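Local coordinates for protein putative fimbrium subunit Fim1C (Bacteroides uniformis, PDB 4K4K) that is probably a component of the tip of fimbriae, the surface filaments through which the bacterium adheres and forms biofilm, at residues I38-L43 against R84-Y89; L144-K149 against Y251-S256; G205-A210 against K241-G246. All blocks are in the same frame, centred on the assembly; numbering follows the deposited sequence.

Overall arrangement
All three contacts belong to an elongated, all-beta chain. Interaction 1 and interaction 2 lie on opposite sides of its centre, about 39 Å apart between centres, yet both run along strands. Interaction 1 is antiparallel and largely buried, with aromatic rings and a selenomethionine beside the backbone bonds. Interaction 2 is parallel and two-faced: isoleucines and a tyrosine inside, threonines and a lysine outside. Interaction 3, closer to the chain centre, joins a strand end to a loop by a single bridge and one inserted phenylalanine. It is partly buried, F243 inside and P209, A210, A242 and A245 partly exposed. It touches interaction 2: strands 132-150 and 202-207 are neighbours, and F243 packs on L144 and Y251.

Interaction 1 (I38-L43 against R84-Y89); sequences IGIYML and RDFVAY
Six backbone hydrogen bonds tie G39, Y41 and L43 to Y89, V87 and D85, each pair bonded in both directions as in a regular antiparallel sheet. The bond from L43 N to D85 O is 2.8 Å long and nearly straight at 171°.

The apolar contacts fall on two faces. On the face of I40, M42, F86 and A88, the F86 ring leans toward the neighbouring strand, and its CE2 comes within 3.6 Å of M42 CB. M42 and F86 lie side by side and point the same way. M42 CG, anti to the backbone N (chi1 175°), sits beside the ring, 3.7 Å from both F86 CE2 and F86 CZ. The extended chi2 carries SE on to an oblique Met-aromatic contact, 4.7 Å from the F86 ring centroid. R84 lies beyond, its CB 3.5 Å from M42 CG, while its guanidinium goes to D49 in a salt bridge. At the ring's edge sits I40 CG2, 4.2 Å from F86 CD2. An alanine in place of F86 would probably open a gap beside M42 and I40 and leave the selenium without its aromatic partner, less restrained in rotation.

On the other face, V87 CG2 meets Y41 CB at 3.8 Å and also touches L43 CD1. Y89 CE1 lies 3.6 Å from G39 CA, the ring against bare glycine backbone. Y41 OH hydrogen-bonds to N100, Y89 OH to N53, and D85 OD1 accepts from G125 N.

Backbone bonds thus carry the pairing between two apolar faces, while the polar tips tie it to its surroundings through D49, N53, N100 and G125.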
loop_
_atom_site.group_PDB
_atom_site.type_symbol
_atom_site.label_atom_id
_atom_site.label_comp_id
_atom_site.label_asym_id
_atom_site.label_seq_id
_atom_site.Cartn_x
_atom_site.Cartn_y
_atom_site.Cartn_z
ATOM N N ILE A 38 9.458 -8.278 -4.871
ATOM C CA ILE A 38 8.490 -8.987 -4.025
ATOM C C ILE A 38 9.213 -10.148 -3.343
ATOM O O ILE A 38 10.252 -10.596 -3.834
ATOM C CB ILE A 38 7.244 -9.473 -4.826
ATOM C CG1 ILE A 38 7.639 -10.508 -5.919
ATOM C CG2 ILE A 38 6.524 -8.254 -5.461
ATOM C CD1 ILE A 38 6.457 -11.226 -6.586
ATOM N N GLY A 39 8.649 -10.622 -2.244
ATOM C CA GLY A 39 9.152 -11.802 -1.547
ATOM C C GLY A 39 8.157 -12.923 -1.790
ATOM O O GLY A 39 6.960 -12.722 -1.594
ATOM N N ILE A 40 8.615 -14.083 -2.252
ATOM C CA ILE A 40 7.732 -15.234 -2.520
ATOM C C ILE A 40 8.082 -16.359 -1.595
ATOM O O ILE A 40 9.281 -16.617 -1.338
ATOM C CB ILE A 40 7.839 -15.701 -4.013
ATOM C CG1 ILE A 40 7.601 -14.511 -5.003
ATOM C CG2 ILE A 40 6.887 -16.890 -4.317
ATOM C CD1 ILE A 40 7.634 -14.877 -6.535
ATOM N N TYR A 41 7.043 -17.091 -1.174
ATOM C CA TYR A 41 7.182 -18.336 -0.410
ATOM C C TYR A 41 6.481 -19.444 -1.142
ATOM O O TYR A 41 5.340 -19.255 -1.602
ATOM C CB TYR A 41 6.545 -18.235 0.989
ATOM C CG TYR A 41 7.220 -17.274 1.939
ATOM C CD1 TYR A 41 7.133 -15.896 1.744
ATOM C CD2 TYR A 41 7.815 -17.731 3.113
ATOM C CE1 TYR A 41 7.733 -14.999 2.631
ATOM C CE2 TYR A 41 8.380 -16.843 4.035
ATOM C CZ TYR A 41 8.333 -15.475 3.791
ATOM O OH TYR A 41 8.892 -14.613 4.697
HETATM N N MSE A 42 7.137 -20.607 -1.200
HETATM C CA MSE A 42 6.501 -21.836 -1.675
HETATM C C MSE A 42 6.187 -22.642 -0.419
HETATM O O MSE A 42 7.088 -22.887 0.383
HETATM C CB MSE A 42 7.396 -22.623 -2.646
HETATM C CG MSE A 42 6.771 -23.948 -3.038
HETATM SE SE MSE A 42 7.775 -24.784 -4.520
HETATM C CE MSE A 42 9.268 -25.306 -3.565
ATOM N N LEU A 43 4.932 -23.033 -0.244
ATOM C CA LEU A 43 4.454 -23.688 0.974
ATOM C C LEU A 43 3.991 -25.100 0.746
ATOM O O LEU A 43 3.327 -25.386 -0.250
ATOM C CB LEU A 43 3.284 -22.908 1.604
ATOM C CG LEU A 43 3.511 -21.407 1.862
ATOM C CD1 LEU A 43 2.209 -20.736 2.326
ATOM C CD2 LEU A 43 4.644 -21.201 2.922
ATOM N N ARG A 84 2.202 -27.605 -4.393
ATOM C CA ARG A 84 2.611 -26.616 -3.411
ATOM C C ARG A 84 1.740 -25.393 -3.561
ATOM O O ARG A 84 1.139 -25.183 -4.632
ATOM C CB ARG A 84 4.106 -26.228 -3.575
ATOM C CG ARG A 84 5.123 -27.334 -3.271
ATOM C CD ARG A 84 5.115 -27.758 -1.793
ATOM N NE ARG A 84 6.166 -28.748 -1.532
ATOM C CZ ARG A 84 6.018 -30.051 -1.717
ATOM N NH1 ARG A 84 4.875 -30.536 -2.189
ATOM N NH2 ARG A 84 7.035 -30.875 -1.510
ATOM N N ASP A 85 1.693 -24.559 -2.510
ATOM C CA ASP A 85 0.959 -23.293 -2.548
ATOM C C ASP A 85 1.940 -22.157 -2.556
ATOM O O ASP A 85 3.098 -22.346 -2.182
ATOM C CB ASP A 85 0.027 -23.178 -1.336
ATOM C CG ASP A 85 -0.841 -24.404 -1.146
ATOM O OD1 ASP A 85 -1.253 -25.009 -2.166
ATOM O OD2 ASP A 85 -1.107 -24.756 0.015
ATOM N N PHE A 86 1.497 -20.974 -2.988
ATOM C CA PHE A 86 2.385 -19.830 -3.120
ATOM C C PHE A 86 1.757 -18.616 -2.536
ATOM O O PHE A 86 0.566 -18.378 -2.759
ATOM C CB PHE A 86 2.712 -19.570 -4.633
ATOM C CG PHE A 86 3.588 -20.658 -5.210
ATOM C CD1 PHE A 86 3.034 -21.850 -5.677
ATOM C CD2 PHE A 86 4.975 -20.527 -5.206
ATOM C CE1 PHE A 86 3.847 -22.883 -6.152
ATOM C CE2 PHE A 86 5.792 -21.559 -5.672
ATOM C CZ PHE A 86 5.230 -22.729 -6.149
ATOM N N VAL A 87 2.562 -17.819 -1.842
ATOM C CA VAL A 87 2.144 -16.524 -1.308
ATOM C C VAL A 87 3.258 -15.529 -1.611
ATOM O O VAL A 87 4.405 -15.935 -1.812
ATOM C CB VAL A 87 1.782 -16.534 0.211
ATOM C CG1 VAL A 87 0.586 -17.432 0.492
ATOM C CG2 VAL A 87 2.989 -16.930 1.076
ATOM N N ALA A 88 2.931 -14.229 -1.606
ATOM C CA ALA A 88 3.925 -13.180 -1.855
ATOM C C ALA A 88 3.513 -11.902 -1.189
ATOM O O ALA A 88 2.343 -11.717 -0.843
ATOM C CB ALA A 88 4.113 -12.949 -3.367
ATOM N N TYR A 89 4.474 -10.986 -1.052
ATOM C CA TYR A 89 4.187 -9.673 -0.495
ATOM C C TYR A 89 5.087 -8.645 -1.168
ATOM O O TYR A 89 6.115 -8.978 -1.761
ATOM C CB TYR A 89 4.362 -9.636 1.061
ATOM C CG TYR A 89 5.826 -9.663 1.454
ATOM C CD1 TYR A 89 6.552 -10.853 1.426
ATOM C CD2 TYR A 89 6.518 -8.480 1.747
ATOM C CE1 TYR A 89 7.921 -10.870 1.708
ATOM C CE2 TYR A 89 7.890 -8.486 2.010
ATOM C CZ TYR A 89 8.594 -9.676 1.954
ATOM O OH TYR A 89 9.945 -9.674 2.220
#

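Interaction 2 (L144-K149 against Y251-S256); sequences LDITIK and YTITIS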
loop_
_atom_site.group_PDB
_atom_site.type_symbol
_atom_site.label_atom_id
_atom_site.label_comp_id
_atom_site.label_asym_id
_atom_site.label_seq_id
_atom_site.Cartn_x
_atom_site.Cartn_y
_atom_site.Cartn_z
ATOM N N LEU A 144 -5.066 7.909 0.942
ATOM C CA LEU A 144 -5.792 9.190 0.979
ATOM C C LEU A 144 -5.376 9.977 -0.249
ATOM O O LEU A 144 -4.178 10.129 -0.495
ATOM C CB LEU A 144 -5.520 9.991 2.263
ATOM C CG LEU A 144 -5.732 9.259 3.605
ATOM C CD1 LEU A 144 -5.445 10.194 4.775
ATOM C CD2 LEU A 144 -7.142 8.643 3.711
ATOM N N ASP A 145 -6.358 10.462 -1.026
ATOM C CA ASP A 145 -6.123 11.204 -2.258
ATOM C C ASP A 145 -6.915 12.499 -2.129
ATOM O O ASP A 145 -8.139 12.466 -2.111
ATOM C CB ASP A 145 -6.557 10.346 -3.466
ATOM C CG ASP A 145 -6.216 10.930 -4.830
ATOM O OD1 ASP A 145 -6.498 12.128 -5.054
ATOM O OD2 ASP A 145 -5.765 10.168 -5.704
ATOM N N ILE A 146 -6.216 13.617 -1.967
ATOM C CA ILE A 146 -6.862 14.901 -1.712
ATOM C C ILE A 146 -6.609 15.872 -2.853
ATOM O O ILE A 146 -5.470 16.057 -3.292
ATOM C CB ILE A 146 -6.351 15.436 -0.336
ATOM C CG1 ILE A 146 -6.813 14.490 0.809
ATOM C CG2 ILE A 146 -6.756 16.907 -0.073
ATOM C CD1 ILE A 146 -6.043 14.564 2.057
ATOM N N THR A 147 -7.694 16.517 -3.317
ATOM C CA THR A 147 -7.613 17.557 -4.328
ATOM C C THR A 147 -8.089 18.833 -3.660
ATOM O O THR A 147 -9.153 18.834 -3.039
ATOM C CB THR A 147 -8.450 17.178 -5.561
ATOM O OG1 THR A 147 -8.029 15.895 -6.006
ATOM C CG2 THR A 147 -8.303 18.165 -6.698
ATOM N N ILE A 148 -7.306 19.904 -3.762
ATOM C CA ILE A 148 -7.674 21.187 -3.170
ATOM C C ILE A 148 -8.085 22.169 -4.263
ATOM O O ILE A 148 -7.405 22.277 -5.276
ATOM C CB ILE A 148 -6.483 21.743 -2.327
ATOM C CG1 ILE A 148 -6.126 20.797 -1.151
ATOM C CG2 ILE A 148 -6.718 23.184 -1.849
ATOM C CD1 ILE A 148 -4.656 20.943 -0.718
ATOM N N LYS A 149 -9.180 22.912 -4.050
ATOM C CA LYS A 149 -9.539 23.985 -4.972
ATOM C C LYS A 149 -10.101 25.168 -4.196
ATOM O O LYS A 149 -10.632 25.006 -3.101
ATOM C CB LYS A 149 -10.516 23.525 -6.074
ATOM C CG LYS A 149 -11.830 22.926 -5.595
ATOM C CD LYS A 149 -12.622 22.391 -6.782
ATOM C CE LYS A 149 -14.015 21.971 -6.395
ATOM N NZ LYS A 149 -14.720 21.286 -7.513
ATOM N N TYR A 251 -10.841 12.866 -1.459
ATOM C CA TYR A 251 -11.487 14.062 -0.928
ATOM C C TYR A 251 -11.262 15.232 -1.845
ATOM O O TYR A 251 -10.126 15.476 -2.261
ATOM C CB TYR A 251 -10.965 14.422 0.481
ATOM C CG TYR A 251 -11.158 13.345 1.526
ATOM C CD1 TYR A 251 -12.393 13.158 2.145
ATOM C CD2 TYR A 251 -10.088 12.562 1.958
ATOM C CE1 TYR A 251 -12.569 12.189 3.131
ATOM C CE2 TYR A 251 -10.257 11.577 2.931
ATOM C CZ TYR A 251 -11.496 11.405 3.523
ATOM O OH TYR A 251 -11.665 10.451 4.493
ATOM N N THR A 252 -12.335 15.987 -2.138
ATOM C CA THR A 252 -12.228 17.249 -2.870
ATOM C C THR A 252 -12.506 18.333 -1.846
ATOM O O THR A 252 -13.602 18.390 -1.273
ATOM C CB THR A 252 -13.115 17.318 -4.111
ATOM O OG1 THR A 252 -12.746 16.269 -5.008
ATOM C CG2 THR A 252 -12.981 18.671 -4.835
ATOM N N ILE A 253 -11.495 19.167 -1.589
ATOM C CA ILE A 253 -11.571 20.225 -0.593
ATOM C C ILE A 253 -11.778 21.559 -1.274
ATOM O O ILE A 253 -10.934 21.968 -2.069
ATOM C CB ILE A 253 -10.263 20.250 0.265
ATOM C CG1 ILE A 253 -9.716 18.832 0.616
ATOM C CG2 ILE A 253 -10.354 21.209 1.463
ATOM C CD1 ILE A 253 -10.448 18.046 1.598
ATOM N N THR A 254 -12.878 22.244 -0.958
ATOM C CA THR A 254 -13.096 23.586 -1.474
ATOM C C THR A 254 -12.808 24.563 -0.336
ATOM O O THR A 254 -13.510 24.563 0.680
ATOM C CB THR A 254 -14.500 23.773 -2.082
ATOM O OG1 THR A 254 -14.704 22.784 -3.087
ATOM C CG2 THR A 254 -14.666 25.165 -2.702
ATOM N N ILE A 255 -11.823 25.432 -0.532
ATOM C CA ILE A 255 -11.447 26.376 0.506
ATOM C C ILE A 255 -11.982 27.778 0.204
ATOM O O ILE A 255 -11.817 28.309 -0.904
ATOM C CB ILE A 255 -9.912 26.382 0.727
ATOM C CG1 ILE A 255 -9.381 24.940 1.010
ATOM C CG2 ILE A 255 -9.506 27.386 1.840
ATOM C CD1 ILE A 255 -7.826 24.848 1.231
ATOM N N SER A 256 -12.604 28.382 1.229
ATOM C CA SER A 256 -13.122 29.736 1.205
ATOM C C SER A 256 -12.582 30.479 2.442
ATOM O O SER A 256 -12.064 29.827 3.347
ATOM C CB SER A 256 -14.650 29.704 1.173
ATOM O OG SER A 256 -15.217 29.586 2.463
#
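I146 CG2 stands anti to its backbone N, beside the carbonyl carbon (chi1 of CG1 -65°), which carries this methyl forward to I253 CG1 at 3.6 Å. I148 has the same first rotamer, and its CG2 reaches I255 CD1 at 3.7 Å. K149 differs: its CG sits between the backbone N and the carbonyl carbon (chi1 57°), and the chain extends straight from there across the threonines of the partner strand. Its CE passes 3.5 Å from T254 OG1 and 3.8 Å from T252 CG2, so the aliphatic part of the lysine lies over that surface.

The inner face continues at Y251, where I146 CG1 and L144 CD2 both approach the edge of the ring near its plane; I146 CG1 is 4.0 Å from Y251 CD2. The Y251 hydroxyl bonds to S240, and W232 meets the ring from another part of the fold.

Five backbone bonds hold the strands. T147 and K149 each give an N-H to one partner residue and offer their O to the residue two further along, as parallel pairing requires. I253 N to T147 O, at 2.8 Å and 179°, is essentially linear.

With V165, L218 and F220 from other strands against the isoleucines, and T147, T252, T254 and K149 on the reverse face, this is an amphipathic parallel strand pair, consistent with the beta-sandwich of the transthyretin-like fimbrillin superfamily.

Interaction 3 (G205-A210 against K241-G246); sequences GIVLPA and KAFVAG
A210 and F243 form a single antiparallel hydrogen-bonded bridge, their CA atoms 4.9 Å apart, just past the end of strand 202-207 and within the loop that leads to strand 247-256. A210 N reaches F243 O at 2.9 Å, in the carbonyl plane and on a lone pair. The return bond, from F243 N to A210 O, is 2.8 Å long and also in the carbonyl plane. Both bonds are slightly bent, 159° and 155° at the hydrogen. The pairing stops at this one bridge, and the two segments run 121° apart where they touch, far from a regular antiparallel course.

F243 is the main side chain of the contact. Its CG stands beside the backbone N and anti to the carbonyl carbon, which starts the ring away from the carbonyl that A210 N engages. V207 CG2 comes obliquely to the ring, 3.9 Å from F243 CD2 and only slightly farther from F243 CE2. Nearer the backbone, F243 CB stands 4.4 Å from A210 CB. The ring packs on I167, L144 and M216 and meets the Y249 ring; this buried packing probably helps hold the loop.

Smaller contacts flank the bridge. P209 CG lies 3.7 Å from A245 CB, a purely apolar touch, while P209 CB comes near F243 O. Beyond the bridge, A242 CB rests 3.4 Å from A210 O, beside the carbonyl that accepts the F243 N-H.

The polar part of the contact is therefore entirely backbone, and the side chains add only apolar surface. With just two hydrogen bonds across it, the buried F243 ring probably adds much to the hold that they make between loop and strand end.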
loop_
_atom_site.group_PDB
_atom_site.type_symbol
_atom_site.label_atom_id
_atom_site.label_comp_id
_atom_site.label_asym_id
_atom_site.label_seq_id
_atom_site.Cartn_x
_atom_site.Cartn_y
_atom_site.Cartn_z
ATOM N N GLY A 205 -1.504 10.402 0.876
ATOM C CA GLY A 205 -0.933 9.711 2.018
ATOM C C GLY A 205 -1.346 8.261 2.073
ATOM O O GLY A 205 -2.314 7.870 1.434
ATOM N N ILE A 206 -0.602 7.464 2.832
ATOM C CA ILE A 206 -0.913 6.070 3.114
ATOM C C ILE A 206 -1.013 5.981 4.623
ATOM O O ILE A 206 -0.076 6.362 5.333
ATOM C CB ILE A 206 0.107 5.071 2.511
ATOM C CG1 ILE A 206 0.013 5.106 0.969
ATOM C CG2 ILE A 206 -0.154 3.622 3.054
ATOM C CD1 ILE A 206 1.088 4.304 0.208
ATOM N N VAL A 207 -2.173 5.569 5.114
ATOM C CA VAL A 207 -2.413 5.525 6.559
ATOM C C VAL A 207 -2.879 4.128 6.961
ATOM O O VAL A 207 -3.234 3.311 6.104
ATOM C CB VAL A 207 -3.428 6.621 7.005
ATOM C CG1 VAL A 207 -2.891 8.033 6.692
ATOM C CG2 VAL A 207 -4.815 6.384 6.390
ATOM N N LEU A 208 -2.938 3.885 8.269
ATOM C CA LEU A 208 -3.377 2.593 8.754
ATOM C C LEU A 208 -4.893 2.474 8.745
ATOM O O LEU A 208 -5.596 3.460 9.023
ATOM C CB LEU A 208 -2.872 2.377 10.194
ATOM C CG LEU A 208 -1.363 2.375 10.421
ATOM C CD1 LEU A 208 -1.057 1.967 11.850
ATOM C CD2 LEU A 208 -0.644 1.425 9.438
ATOM N N PRO A 209 -5.414 1.241 8.563
ATOM C CA PRO A 209 -6.867 1.042 8.725
ATOM C C PRO A 209 -7.295 1.427 10.140
ATOM O O PRO A 209 -6.503 1.306 11.077
ATOM C CB PRO A 209 -7.058 -0.467 8.477
ATOM C CG PRO A 209 -5.806 -0.905 7.730
ATOM C CD PRO A 209 -4.718 -0.033 8.261
ATOM N N ALA A 210 -8.513 1.931 10.290
ATOM C CA ALA A 210 -9.062 2.364 11.574
ATOM C C ALA A 210 -10.550 2.099 11.606
ATOM O O ALA A 210 -11.284 2.524 10.699
ATOM C CB ALA A 210 -8.795 3.854 11.807
ATOM N N LYS A 241 -16.433 7.081 7.822
ATOM C CA LYS A 241 -16.671 6.945 9.273
ATOM C C LYS A 241 -15.584 6.006 9.875
ATOM O O LYS A 241 -15.331 5.978 11.083
ATOM C CB LYS A 241 -18.089 6.388 9.549
ATOM C CG LYS A 241 -19.235 7.261 9.020
ATOM C CD LYS A 241 -19.414 8.537 9.830
ATOM C CE LYS A 241 -20.382 9.499 9.183
ATOM N NZ LYS A 241 -20.499 10.754 9.969
ATOM N N ALA A 242 -14.935 5.270 8.990
ATOM C CA ALA A 242 -13.857 4.315 9.247
ATOM C C ALA A 242 -12.918 4.327 8.074
ATOM O O ALA A 242 -13.312 4.742 6.980
ATOM C CB ALA A 242 -14.441 2.908 9.429
ATOM N N PHE A 243 -11.683 3.860 8.274
ATOM C CA PHE A 243 -10.725 3.691 7.175
ATOM C C PHE A 243 -10.583 2.189 6.943
ATOM O O PHE A 243 -10.033 1.489 7.801
ATOM C CB PHE A 243 -9.361 4.336 7.494
ATOM C CG PHE A 243 -9.262 5.844 7.370
ATOM C CD1 PHE A 243 -10.047 6.538 6.450
ATOM C CD2 PHE A 243 -8.309 6.552 8.091
ATOM C CE1 PHE A 243 -9.920 7.928 6.306
ATOM C CE2 PHE A 243 -8.164 7.940 7.931
ATOM C CZ PHE A 243 -8.962 8.614 7.032
ATOM N N VAL A 244 -11.102 1.685 5.806
ATOM C CA VAL A 244 -11.087 0.254 5.481
ATOM C C VAL A 244 -9.848 -0.119 4.667
ATOM O O VAL A 244 -9.580 0.489 3.635
ATOM C CB VAL A 244 -12.405 -0.138 4.742
ATOM C CG1 VAL A 244 -12.380 -1.597 4.267
ATOM C CG2 VAL A 244 -13.624 0.137 5.629
ATOM N N ALA A 245 -9.112 -1.168 5.106
ATOM C CA ALA A 245 -7.921 -1.658 4.406
ATOM C C ALA A 245 -8.215 -1.907 2.926
ATOM O O ALA A 245 -9.298 -2.405 2.595
ATOM C CB ALA A 245 -7.430 -2.956 5.053
ATOM N N GLY A 246 -7.245 -1.604 2.075
ATOM C CA GLY A 246 -7.324 -1.812 0.637
ATOM C C GLY A 246 -8.232 -0.839 -0.089
ATOM O O GLY A 246 -8.563 -1.080 -1.250
#